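PDB 3I09: periplasmic branched-chain amino acid-binding protein, which probably captures branched-chain amino acids or related small acids in the periplasm and hands them to an ABC transporter for uptake. Local coordinates for residues D235-G240 with E346-Y351; D251-N256 with R262-R267; W255-A260 with D332-E337; K213-K216 with I220-T223. All coordinates share one frame; numbering follows the deposited sequence.

In the fold
Contacts 1, 2 and 3 lie on the same side of the chain's centre. Contacts 2 and 3 share W255 and N256, and their centres are 8 Å apart. Contact 1 joins them through the W255 indole: W348 O and W255 NE1 lie 2.9 Å apart, probably hydrogen-bonded. Contact 4 closes earlier in the chain and meets contact 1 at L239 and K213. It is remote from contact 2, with centres 31 Å apart. The bound acetoacetic acid lies about 14 Å from the side chain of V236 in contact 1. D235, next to V236, touches I20 of the ligand pocket. None of the four contacts contains a pocket residue.

Contact 1: D235-G240 with E346-Y351; sequences DVHALG and EPWDYY. With EDO (1,2-ethanediol), chain G.
H237 and W348 form an offset stack. The imidazole lies over the six-membered ring of the indole, with centroids 4.2 Å apart and planes only 13° from parallel. The overlap is toward the rim: H237 CD2 sits 3.5 Å from W348 CH2. H237 reaches this place with CG anti to the backbone N (chi1 -175°), which swings the ring off the helix flank and over the indole.

A CH-pi contact joins V236 to Y350. The methyl CG1 of V236 rests over one face of the phenol ring, 3.9 Å from its centroid. W348 CA covers the other face, 3.5 Å above the ring plane, so the ring is held between the helix and its own loop.

The fold supplies two different partners here. Residues 235-239 end helix 233-239, and G240 leaves the helical conformation with positive phi. Residues 346-349 form a type II beta turn in the link between the antiparallel strands 329-338 and 351-357. The turn is closed by D349 N bonding to E346 O at 3.0 Å. W348 is its third residue, and its backbone also has positive phi.

The phenol oxygen comes close to the imidazole rim. Y350 OH meets the edge of the imidazole, near its plane, with H237 CD2 3.0 Å away. The same oxygen lies 4.0 Å above the indole plane, on the face that H237 covers. Outside the two segments, I233 of the helix touches both W348 and Y350. L241 of the following helix packs on V236 and Y350.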
# COMPACT_ATOMS: atom_id res chain seq x y z
N ASP A 235 -0.61 -11.18 -6.28
CA ASP A 235 -1.82 -11.21 -7.09
C ASP A 235 -1.49 -11.74 -8.49
O ASP A 235 -2.19 -12.58 -9.05
CB ASP A 235 -2.45 -9.81 -7.15
CG ASP A 235 -2.76 -9.19 -5.77
OD1 ASP A 235 -3.25 -9.91 -4.87
OD2 ASP A 235 -2.55 -7.95 -5.59
N VAL A 236 -0.38 -11.28 -9.07
CA VAL A 236 0.09 -11.85 -10.33
C VAL A 236 0.41 -13.35 -10.20
O VAL A 236 0.07 -14.16 -11.07
CB VAL A 236 1.30 -11.08 -10.91
CG1 VAL A 236 1.74 -11.68 -12.25
CG2 VAL A 236 0.95 -9.56 -11.10
N HIS A 237 1.05 -13.74 -9.11
CA HIS A 237 1.43 -15.11 -8.90
C HIS A 237 0.16 -15.99 -8.83
O HIS A 237 0.14 -17.09 -9.40
CB HIS A 237 2.17 -15.23 -7.57
CG HIS A 237 2.73 -16.58 -7.30
ND1 HIS A 237 2.05 -17.54 -6.58
CD2 HIS A 237 3.91 -17.15 -7.65
CE1 HIS A 237 2.78 -18.64 -6.50
NE2 HIS A 237 3.93 -18.42 -7.11
N ALA A 238 -0.85 -15.51 -8.12
CA ALA A 238 -2.14 -16.22 -8.00
C ALA A 238 -2.82 -16.40 -9.36
O ALA A 238 -3.41 -17.47 -9.65
CB ALA A 238 -3.10 -15.46 -7.03
N LEU A 239 -2.79 -15.37 -10.19
CA LEU A 239 -3.50 -15.39 -11.46
C LEU A 239 -2.71 -16.07 -12.56
O LEU A 239 -3.29 -16.72 -13.45
CB LEU A 239 -3.87 -13.96 -11.90
CG LEU A 239 -4.96 -13.31 -11.09
CD1 LEU A 239 -4.93 -11.78 -11.26
CD2 LEU A 239 -6.33 -13.92 -11.48
N GLY A 240 -1.39 -15.89 -12.53
CA GLY A 240 -0.54 -16.37 -13.60
C GLY A 240 -0.39 -15.33 -14.72
O GLY A 240 -1.26 -14.46 -14.94
N GLU A 346 12.72 -16.30 -14.99
CA GLU A 346 12.87 -17.13 -13.79
C GLU A 346 11.62 -16.95 -12.97
O GLU A 346 10.81 -16.05 -13.25
CB GLU A 346 14.12 -16.77 -12.99
CG GLU A 346 14.16 -15.32 -12.53
CD GLU A 346 14.71 -14.35 -13.54
OE1 GLU A 346 15.59 -14.74 -14.32
OE2 GLU A 346 14.31 -13.16 -13.49
N PRO A 347 11.45 -17.80 -11.93
CA PRO A 347 10.24 -17.64 -11.12
C PRO A 347 10.13 -16.24 -10.55
O PRO A 347 11.12 -15.64 -10.12
CB PRO A 347 10.44 -18.68 -10.02
CG PRO A 347 11.31 -19.72 -10.68
CD PRO A 347 12.24 -18.96 -11.52
N TRP A 348 8.90 -15.74 -10.54
CA TRP A 348 8.56 -14.40 -10.06
C TRP A 348 9.02 -13.25 -10.93
O TRP A 348 8.85 -12.09 -10.54
CB TRP A 348 8.94 -14.17 -8.59
CG TRP A 348 8.39 -15.17 -7.61
CD1 TRP A 348 8.96 -16.37 -7.27
CD2 TRP A 348 7.26 -15.01 -6.75
NE1 TRP A 348 8.22 -17.00 -6.29
CE2 TRP A 348 7.16 -16.19 -5.96
CE3 TRP A 348 6.29 -14.03 -6.61
CZ2 TRP A 348 6.16 -16.38 -5.02
CZ3 TRP A 348 5.28 -14.21 -5.67
CH2 TRP A 348 5.22 -15.39 -4.89
N ASP A 349 9.57 -13.53 -12.11
CA ASP A 349 9.97 -12.48 -13.04
C ASP A 349 8.73 -12.00 -13.81
O ASP A 349 8.41 -12.56 -14.84
CB ASP A 349 11.09 -13.00 -13.97
CG ASP A 349 11.47 -12.03 -15.08
OD1 ASP A 349 11.19 -10.84 -14.94
OD2 ASP A 349 12.11 -12.46 -16.07
N TYR A 350 8.04 -10.99 -13.29
CA TYR A 350 6.73 -10.63 -13.83
C TYR A 350 6.64 -9.26 -14.50
O TYR A 350 5.67 -9.05 -15.25
CB TYR A 350 5.67 -10.68 -12.71
CG TYR A 350 5.47 -12.00 -12.00
CD1 TYR A 350 5.78 -13.22 -12.61
CD2 TYR A 350 4.84 -12.06 -10.76
CE1 TYR A 350 5.53 -14.43 -11.97
CE2 TYR A 350 4.61 -13.28 -10.11
CZ TYR A 350 4.97 -14.43 -10.70
OH TYR A 350 4.76 -15.63 -10.08
N TYR A 351 7.58 -8.35 -14.24
CA TYR A 351 7.43 -6.94 -14.58
C TYR A 351 8.39 -6.42 -15.63
O TYR A 351 9.56 -6.77 -15.61
CB TYR A 351 7.74 -6.10 -13.35
CG TYR A 351 6.95 -6.39 -12.12
CD1 TYR A 351 5.64 -5.95 -12.00
CD2 TYR A 351 7.53 -7.04 -11.04
CE1 TYR A 351 4.94 -6.15 -10.84
CE2 TYR A 351 6.82 -7.27 -9.88
CZ TYR A 351 5.52 -6.84 -9.79
OH TYR A 351 4.80 -7.06 -8.64
C1 EDO G . -3.08 -12.67 -3.70
O1 EDO G . -3.09 -11.44 -2.98
C2 EDO G . -4.01 -13.64 -3.01
O2 EDO G . -5.20 -13.91 -3.76

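Contact 2: D251-N256 with R262-R267; sequences DSWYWN and RQWAQR
R262 approaches N256 side-on, using two nitrogens for two different oxygens. NE donates to the side-chain OD1 of N256 at 2.7 Å. NH2 donates to the backbone O of N256 at 3.0 Å, with a more bent geometry. The amide and guanidinium planes are turned 73° apart. OD1 lies close to the guanidinium plane. Each donor stands above the plane of the carbonyl it meets. The R262 chain runs extended from CG to NE, which carries the guanidinium from the helix back to the loop.

W253 and W264 meet in an offset edge-to-face arrangement. The edge of W264 is turned to the face of W253, with the planes at 82° and six-membered centroids 5.9 Å apart. The touching atoms are W253 CH2 and W264 CE3, at 3.9 Å. The methyl of A265 sits at the edge of the W253 ring. It also packs on the side chain of W255, CB to CB at 3.8 Å.

W255 takes the crowded position, with CG between the backbone N and the carbonyl carbon (chi1 70°). Its ring then lies beneath N256 CB, which stands 3.6 Å above the ring centre.

The contact folds the loop after strand 248-251 back on helix 259-272, the helix it leads into. Both buried indole nitrogens of the loop are satisfied from outside: W253 NE1 bonds F317 O, and W255 NE1 bonds W348 O. W264 also stacks on F317 and meets Y284 edge-to-face. A281 of helix 278-297 packs against both W253 and W264.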
# COMPACT_ATOMS: atom_id res chain seq x y z
N ASP A 251 3.48 0.50 -8.89
CA ASP A 251 3.94 -0.10 -7.61
C ASP A 251 5.13 0.67 -7.08
O ASP A 251 5.73 1.44 -7.81
CB ASP A 251 4.27 -1.60 -7.76
CG ASP A 251 4.09 -2.42 -6.39
OD1 ASP A 251 4.03 -1.83 -5.28
OD2 ASP A 251 3.92 -3.67 -6.44
N SER A 252 5.48 0.48 -5.81
CA SER A 252 6.57 1.23 -5.22
C SER A 252 7.90 0.52 -5.20
O SER A 252 8.91 1.14 -4.88
CB SER A 252 6.21 1.64 -3.77
OG SER A 252 6.17 0.51 -2.92
N TRP A 253 7.90 -0.79 -5.44
CA TRP A 253 9.12 -1.61 -5.28
C TRP A 253 8.90 -2.95 -5.92
O TRP A 253 7.76 -3.44 -5.96
CB TRP A 253 9.40 -1.80 -3.80
CG TRP A 253 10.68 -2.47 -3.45
CD1 TRP A 253 11.87 -1.86 -3.23
CD2 TRP A 253 10.89 -3.86 -3.21
NE1 TRP A 253 12.83 -2.79 -2.88
CE2 TRP A 253 12.24 -4.03 -2.85
CE3 TRP A 253 10.06 -4.99 -3.28
CZ2 TRP A 253 12.80 -5.29 -2.59
CZ3 TRP A 253 10.60 -6.24 -2.94
CH2 TRP A 253 11.95 -6.38 -2.63
N TYR A 254 9.97 -3.52 -6.48
CA TYR A 254 9.90 -4.86 -7.04
C TYR A 254 11.25 -5.52 -6.83
O TYR A 254 12.34 -4.87 -6.92
CB TYR A 254 9.44 -4.89 -8.52
CG TYR A 254 10.32 -4.12 -9.50
CD1 TYR A 254 10.35 -2.73 -9.49
CD2 TYR A 254 11.10 -4.79 -10.43
CE1 TYR A 254 11.15 -2.03 -10.40
CE2 TYR A 254 11.89 -4.10 -11.33
CZ TYR A 254 11.91 -2.73 -11.30
OH TYR A 254 12.72 -2.05 -12.18
N TRP A 255 11.17 -6.81 -6.50
CA TRP A 255 12.34 -7.56 -6.03
C TRP A 255 13.49 -7.54 -7.03
O TRP A 255 14.65 -7.55 -6.64
CB TRP A 255 11.92 -8.99 -5.66
CG TRP A 255 11.55 -9.83 -6.84
CD1 TRP A 255 10.31 -10.00 -7.42
CD2 TRP A 255 12.46 -10.62 -7.58
NE1 TRP A 255 10.41 -10.86 -8.48
CE2 TRP A 255 11.72 -11.24 -8.62
CE3 TRP A 255 13.84 -10.85 -7.49
CZ2 TRP A 255 12.32 -12.10 -9.55
CZ3 TRP A 255 14.44 -11.68 -8.45
CH2 TRP A 255 13.68 -12.31 -9.44
N ASN A 256 13.16 -7.53 -8.32
CA ASN A 256 14.19 -7.66 -9.36
C ASN A 256 14.64 -6.31 -9.94
O ASN A 256 15.28 -6.28 -10.97
CB ASN A 256 13.69 -8.55 -10.50
CG ASN A 256 14.84 -9.17 -11.30
OD1 ASN A 256 15.95 -9.33 -10.78
ND2 ASN A 256 14.57 -9.54 -12.58
N ARG A 262 17.26 -7.14 -4.96
CA ARG A 262 17.44 -8.58 -5.11
C ARG A 262 18.10 -9.17 -3.86
O ARG A 262 17.75 -10.25 -3.40
CB ARG A 262 18.32 -8.90 -6.33
CG ARG A 262 17.65 -8.67 -7.69
CD ARG A 262 18.71 -8.81 -8.88
NE ARG A 262 18.20 -8.03 -10.02
CZ ARG A 262 18.83 -7.04 -10.65
NH1 ARG A 262 20.09 -6.71 -10.36
NH2 ARG A 262 18.20 -6.41 -11.63
N GLN A 263 19.11 -8.49 -3.36
CA GLN A 263 19.85 -9.02 -2.21
C GLN A 263 18.95 -9.09 -0.97
O GLN A 263 18.99 -10.08 -0.23
CB GLN A 263 21.14 -8.21 -1.98
CG GLN A 263 22.17 -8.58 -3.08
CD GLN A 263 23.58 -7.99 -2.96
OE1 GLN A 263 23.78 -6.81 -2.65
NE2 GLN A 263 24.57 -8.82 -3.25
N TRP A 264 18.13 -8.07 -0.75
CA TRP A 264 17.18 -8.15 0.35
C TRP A 264 16.13 -9.24 0.13
O TRP A 264 15.80 -10.00 1.05
CB TRP A 264 16.52 -6.80 0.60
CG TRP A 264 15.67 -6.87 1.81
CD1 TRP A 264 16.11 -6.77 3.09
CD2 TRP A 264 14.25 -7.13 1.89
NE1 TRP A 264 15.08 -6.92 3.96
CE2 TRP A 264 13.92 -7.16 3.26
CE3 TRP A 264 13.24 -7.35 0.95
CZ2 TRP A 264 12.62 -7.36 3.72
CZ3 TRP A 264 11.93 -7.52 1.41
CH2 TRP A 264 11.64 -7.57 2.78
N ALA A 265 15.65 -9.37 -1.11
CA ALA A 265 14.65 -10.37 -1.44
C ALA A 265 15.17 -11.77 -1.22
O ALA A 265 14.41 -12.65 -0.78
CB ALA A 265 14.15 -10.21 -2.89
N GLN A 266 16.46 -11.97 -1.44
CA GLN A 266 17.08 -13.27 -1.15
C GLN A 266 17.00 -13.63 0.33
O GLN A 266 16.74 -14.80 0.67
CB GLN A 266 18.55 -13.27 -1.58
CG GLN A 266 18.75 -13.40 -3.08
CD GLN A 266 20.22 -13.45 -3.44
OE1 GLN A 266 21.00 -12.63 -2.97
NE2 GLN A 266 20.61 -14.43 -4.26
N ARG A 267 17.26 -12.65 1.21
CA ARG A 267 17.15 -12.85 2.67
C ARG A 267 15.72 -13.14 3.08
O ARG A 267 15.45 -14.03 3.92
CB ARG A 267 17.68 -11.64 3.41
CG ARG A 267 19.14 -11.34 3.08
CD ARG A 267 19.70 -10.20 3.89
NE ARG A 267 19.68 -10.54 5.31
CZ ARG A 267 19.30 -9.71 6.28
NH1 ARG A 267 18.94 -8.47 6.00
NH2 ARG A 267 19.28 -10.13 7.54

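Contact 3: W255-A260 with D332-E337; sequences WNRDQA and DMYLME. With EDO (1,2-ethanediol), chain H.
R257 extends fully at first, with CG anti to the backbone N (chi1 -179°), and then bends at chi3 (65°). That bend turns the guanidinium so that it can meet Y334 and D258 at once. Y334 has CG anti to its carbonyl carbon, which sends the phenol out from the strand to the arginine.

The two side chains cross at about a right angle, with guanidinium and ring planes 57° apart. R257 NH1 makes a weak hydrogen bond to Y334 OH at 3.3 Å, and its angle is poor. NH1 is also 3.6 Å from Y334 CE2, which lies in the guanidinium plane at its edge. The aliphatic part joins in: R257 CD is 3.8 Å from Y334 OH. The contact is small and lies at the surface.

The stronger hold on R257 is local. NE forms a salt bridge with OD2 of D258 at 3.1 Å, meeting the oxygen from above the carboxylate plane. This pairing probably limits the rotation of the guanidinium and offsets its charge. D258 is at the same time the N-cap of helix 259-272, where its OD1 accepts from S261 N. One carboxylate therefore serves both the arginine and the helix start. R257 NH2 adds a weak hydrogen bond to Y318 O.

Y334 belongs to strand 329-338, which runs antiparallel to strands 248-251 and 351-357. Its backbone bonds D251, and its ring touches T356 of strand 351-357. R257, just ahead of helix 259-272, thus touches strand 329-338 only lightly.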
# COMPACT_ATOMS: atom_id res chain seq x y z
N TRP A 255 11.17 -6.81 -6.50
CA TRP A 255 12.34 -7.56 -6.03
C TRP A 255 13.49 -7.54 -7.03
O TRP A 255 14.65 -7.55 -6.64
CB TRP A 255 11.92 -8.99 -5.66
CG TRP A 255 11.55 -9.83 -6.84
CD1 TRP A 255 10.31 -10.00 -7.42
CD2 TRP A 255 12.46 -10.62 -7.58
NE1 TRP A 255 10.41 -10.86 -8.48
CE2 TRP A 255 11.72 -11.24 -8.62
CE3 TRP A 255 13.84 -10.85 -7.49
CZ2 TRP A 255 12.32 -12.10 -9.55
CZ3 TRP A 255 14.44 -11.68 -8.45
CH2 TRP A 255 13.68 -12.31 -9.44
N ASN A 256 13.16 -7.53 -8.32
CA ASN A 256 14.19 -7.66 -9.36
C ASN A 256 14.64 -6.31 -9.94
O ASN A 256 15.28 -6.28 -10.97
CB ASN A 256 13.69 -8.55 -10.50
CG ASN A 256 14.84 -9.17 -11.30
OD1 ASN A 256 15.95 -9.33 -10.78
ND2 ASN A 256 14.57 -9.54 -12.58
N ARG A 257 14.30 -5.21 -9.28
CA ARG A 257 14.67 -3.87 -9.77
C ARG A 257 16.15 -3.68 -9.91
O ARG A 257 16.61 -3.19 -10.95
CB ARG A 257 14.13 -2.76 -8.83
CG ARG A 257 14.45 -1.32 -9.29
CD ARG A 257 13.87 -0.22 -8.34
NE ARG A 257 14.52 -0.32 -7.02
CZ ARG A 257 14.02 0.15 -5.86
NH1 ARG A 257 12.86 0.80 -5.80
NH2 ARG A 257 14.71 -0.03 -4.75
N ASP A 258 16.91 -4.05 -8.88
CA ASP A 258 18.35 -3.76 -8.84
C ASP A 258 19.07 -4.65 -7.86
O ASP A 258 18.48 -5.52 -7.26
CB ASP A 258 18.63 -2.26 -8.53
CG ASP A 258 17.98 -1.79 -7.25
OD1 ASP A 258 17.86 -2.59 -6.28
OD2 ASP A 258 17.62 -0.59 -7.19
N GLN A 259 20.39 -4.48 -7.75
CA GLN A 259 21.19 -5.35 -6.90
C GLN A 259 20.65 -5.34 -5.46
O GLN A 259 20.48 -6.40 -4.85
CB GLN A 259 22.64 -4.89 -6.92
CG GLN A 259 23.61 -5.79 -6.22
CD GLN A 259 25.02 -5.19 -6.20
OE1 GLN A 259 25.19 -4.00 -5.91
NE2 GLN A 259 26.02 -5.99 -6.50
N ALA A 260 20.40 -4.14 -4.91
CA ALA A 260 20.03 -4.00 -3.51
C ALA A 260 18.64 -4.63 -3.22
O ALA A 260 18.47 -5.30 -2.17
CB ALA A 260 20.04 -2.47 -3.06
N ASP A 332 10.08 7.75 -5.50
CA ASP A 332 9.70 7.43 -6.87
C ASP A 332 8.76 6.22 -6.89
O ASP A 332 8.91 5.29 -6.10
CB ASP A 332 10.92 7.07 -7.71
CG ASP A 332 11.86 8.24 -7.99
OD1 ASP A 332 11.55 9.42 -7.68
OD2 ASP A 332 12.94 7.92 -8.55
N MSE A 333 7.83 6.25 -7.82
CA MSE A 333 6.93 5.15 -8.08
C MSE A 333 7.25 4.59 -9.47
O MSE A 333 7.94 5.26 -10.28
CB MSE A 333 5.48 5.63 -7.98
CG MSE A 333 5.08 6.17 -6.62
SE MSE A 333 5.04 4.80 -5.17
CE MSE A 333 3.49 3.93 -5.67
N TYR A 334 6.78 3.37 -9.77
CA TYR A 334 7.09 2.68 -11.02
C TYR A 334 5.81 2.28 -11.74
O TYR A 334 4.94 1.61 -11.14
CB TYR A 334 7.96 1.43 -10.75
CG TYR A 334 9.20 1.84 -10.01
CD1 TYR A 334 10.24 2.46 -10.68
CD2 TYR A 334 9.28 1.74 -8.62
CE1 TYR A 334 11.35 2.92 -10.03
CE2 TYR A 334 10.38 2.20 -7.94
CZ TYR A 334 11.41 2.79 -8.65
OH TYR A 334 12.51 3.27 -7.99
N LEU A 335 5.71 2.65 -13.00
CA LEU A 335 4.65 2.18 -13.91
C LEU A 335 5.22 0.94 -14.57
O LEU A 335 6.26 1.01 -15.22
CB LEU A 335 4.34 3.22 -14.96
CG LEU A 335 3.14 2.95 -15.86
CD1 LEU A 335 1.84 2.95 -15.00
CD2 LEU A 335 3.05 3.97 -16.99
N MSE A 336 4.56 -0.20 -14.38
CA MSE A 336 5.03 -1.46 -14.94
C MSE A 336 4.00 -2.14 -15.78
O MSE A 336 2.79 -1.88 -15.67
CB MSE A 336 5.45 -2.33 -13.78
CG MSE A 336 6.47 -1.44 -13.09
SE MSE A 336 7.61 -2.29 -12.14
CE MSE A 336 6.31 -2.91 -10.95
N GLU A 337 4.50 -3.00 -16.68
CA GLU A 337 3.62 -3.82 -17.47
C GLU A 337 3.91 -5.28 -17.14
O GLU A 337 5.06 -5.68 -17.04
CB GLU A 337 3.77 -3.53 -18.97
CG GLU A 337 2.83 -4.34 -19.81
CD GLU A 337 2.93 -4.10 -21.33
OE1 GLU A 337 4.03 -3.72 -21.80
OE2 GLU A 337 1.93 -4.36 -22.04
C1 EDO H . 11.83 11.27 -3.75
O1 EDO H . 11.31 11.14 -5.07
C2 EDO H . 12.96 12.28 -3.69
O2 EDO H . 14.12 11.72 -3.08

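Contact 4: K213-K216 with I220-T223; sequences KAAK and ITKT
A215 and I220 make the tight part of this contact. I220 N donates to A215 O at 2.8 Å, and the nitrogen lies in the carbonyl plane. The bond links residues five apart, one more than in an alpha-helix. I220 CB also sits 3.4 Å from the same oxygen. The two side chains meet CB to CB at 3.9 Å, and CG1 of I220 lies 3.9 Å from A215 CA. Both residues are buried. I220 continues onto L188 and Q192 of helix 185-193, while A215 packs on L226 of strand 225-228.

The other side is looser. T221 OG1 lies 3.8 Å from K216 CA, a plain van der Waals contact. OG1 stands between the backbone N and the carbonyl carbon (chi1 53°), which brings it beside K216. The lysine side chain starts away from the loop and is exposed. Its NZ makes a weak hydrogen bond to T243.

These residues turn the chain from helix 205-217 into strand 225-228, an alpha-to-beta link leading to an outermost strand of the parallel four-stranded sheet. The chemistry is mostly backbone and apolar: a carbonyl near the helix end is satisfied by the returning chain, and the aliphatic side chains of A215 and I220 pack beside it.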
# COMPACT_ATOMS: atom_id res chain seq x y z
N LYS A 213 -10.37 -13.09 -12.51
CA LYS A 213 -10.73 -14.46 -12.88
C LYS A 213 -12.12 -14.51 -13.47
O LYS A 213 -12.32 -15.07 -14.56
CB LYS A 213 -10.70 -15.38 -11.67
CG LYS A 213 -9.32 -15.85 -11.32
CD LYS A 213 -9.36 -16.71 -10.05
CE LYS A 213 -7.96 -17.12 -9.60
NZ LYS A 213 -7.98 -18.12 -8.45
N ALA A 214 -13.06 -13.92 -12.74
CA ALA A 214 -14.47 -13.80 -13.17
C ALA A 214 -14.62 -13.04 -14.48
O ALA A 214 -15.39 -13.46 -15.33
CB ALA A 214 -15.32 -13.16 -12.08
N ALA A 215 -13.93 -11.92 -14.65
CA ALA A 215 -14.01 -11.17 -15.91
C ALA A 215 -13.53 -11.99 -17.13
O ALA A 215 -14.15 -11.95 -18.19
CB ALA A 215 -13.23 -9.88 -15.81
N LYS A 216 -12.41 -12.70 -16.97
CA LYS A 216 -11.87 -13.51 -18.04
C LYS A 216 -12.86 -14.65 -18.29
O LYS A 216 -13.27 -14.83 -19.44
CB LYS A 216 -10.45 -14.01 -17.72
CG LYS A 216 -9.76 -14.76 -18.90
CD LYS A 216 -8.23 -14.68 -18.78
CE LYS A 216 -7.49 -15.44 -19.89
NZ LYS A 216 -7.27 -16.87 -19.48
N ILE A 220 -15.75 -10.90 -20.17
CA ILE A 220 -15.82 -9.44 -20.07
C ILE A 220 -14.63 -8.84 -20.82
O ILE A 220 -14.74 -7.80 -21.45
CB ILE A 220 -15.82 -8.96 -18.59
CG1 ILE A 220 -16.99 -9.55 -17.76
CG2 ILE A 220 -15.78 -7.44 -18.51
CD1 ILE A 220 -18.40 -9.37 -18.33
N THR A 221 -13.48 -9.53 -20.77
CA THR A 221 -12.25 -9.00 -21.34
C THR A 221 -12.20 -9.09 -22.87
O THR A 221 -11.27 -8.59 -23.50
CB THR A 221 -11.01 -9.71 -20.73
OG1 THR A 221 -11.19 -11.11 -20.89
CG2 THR A 221 -10.87 -9.39 -19.26
N LYS A 222 -13.22 -9.69 -23.47
CA LYS A 222 -13.41 -9.62 -24.93
C LYS A 222 -13.80 -8.21 -25.37
O LYS A 222 -13.48 -7.81 -26.49
CB LYS A 222 -14.51 -10.57 -25.37
CG LYS A 222 -14.18 -12.04 -25.20
CD LYS A 222 -15.46 -12.85 -25.32
CE LYS A 222 -15.24 -14.35 -25.27
NZ LYS A 222 -16.51 -15.06 -24.86
N THR A 223 -14.50 -7.47 -24.52
CA THR A 223 -15.05 -6.18 -24.91
C THR A 223 -14.56 -4.99 -24.08
O THR A 223 -14.76 -3.85 -24.49
CB THR A 223 -16.58 -6.20 -24.90
OG1 THR A 223 -17.07 -6.35 -23.56
CG2 THR A 223 -17.11 -7.31 -25.76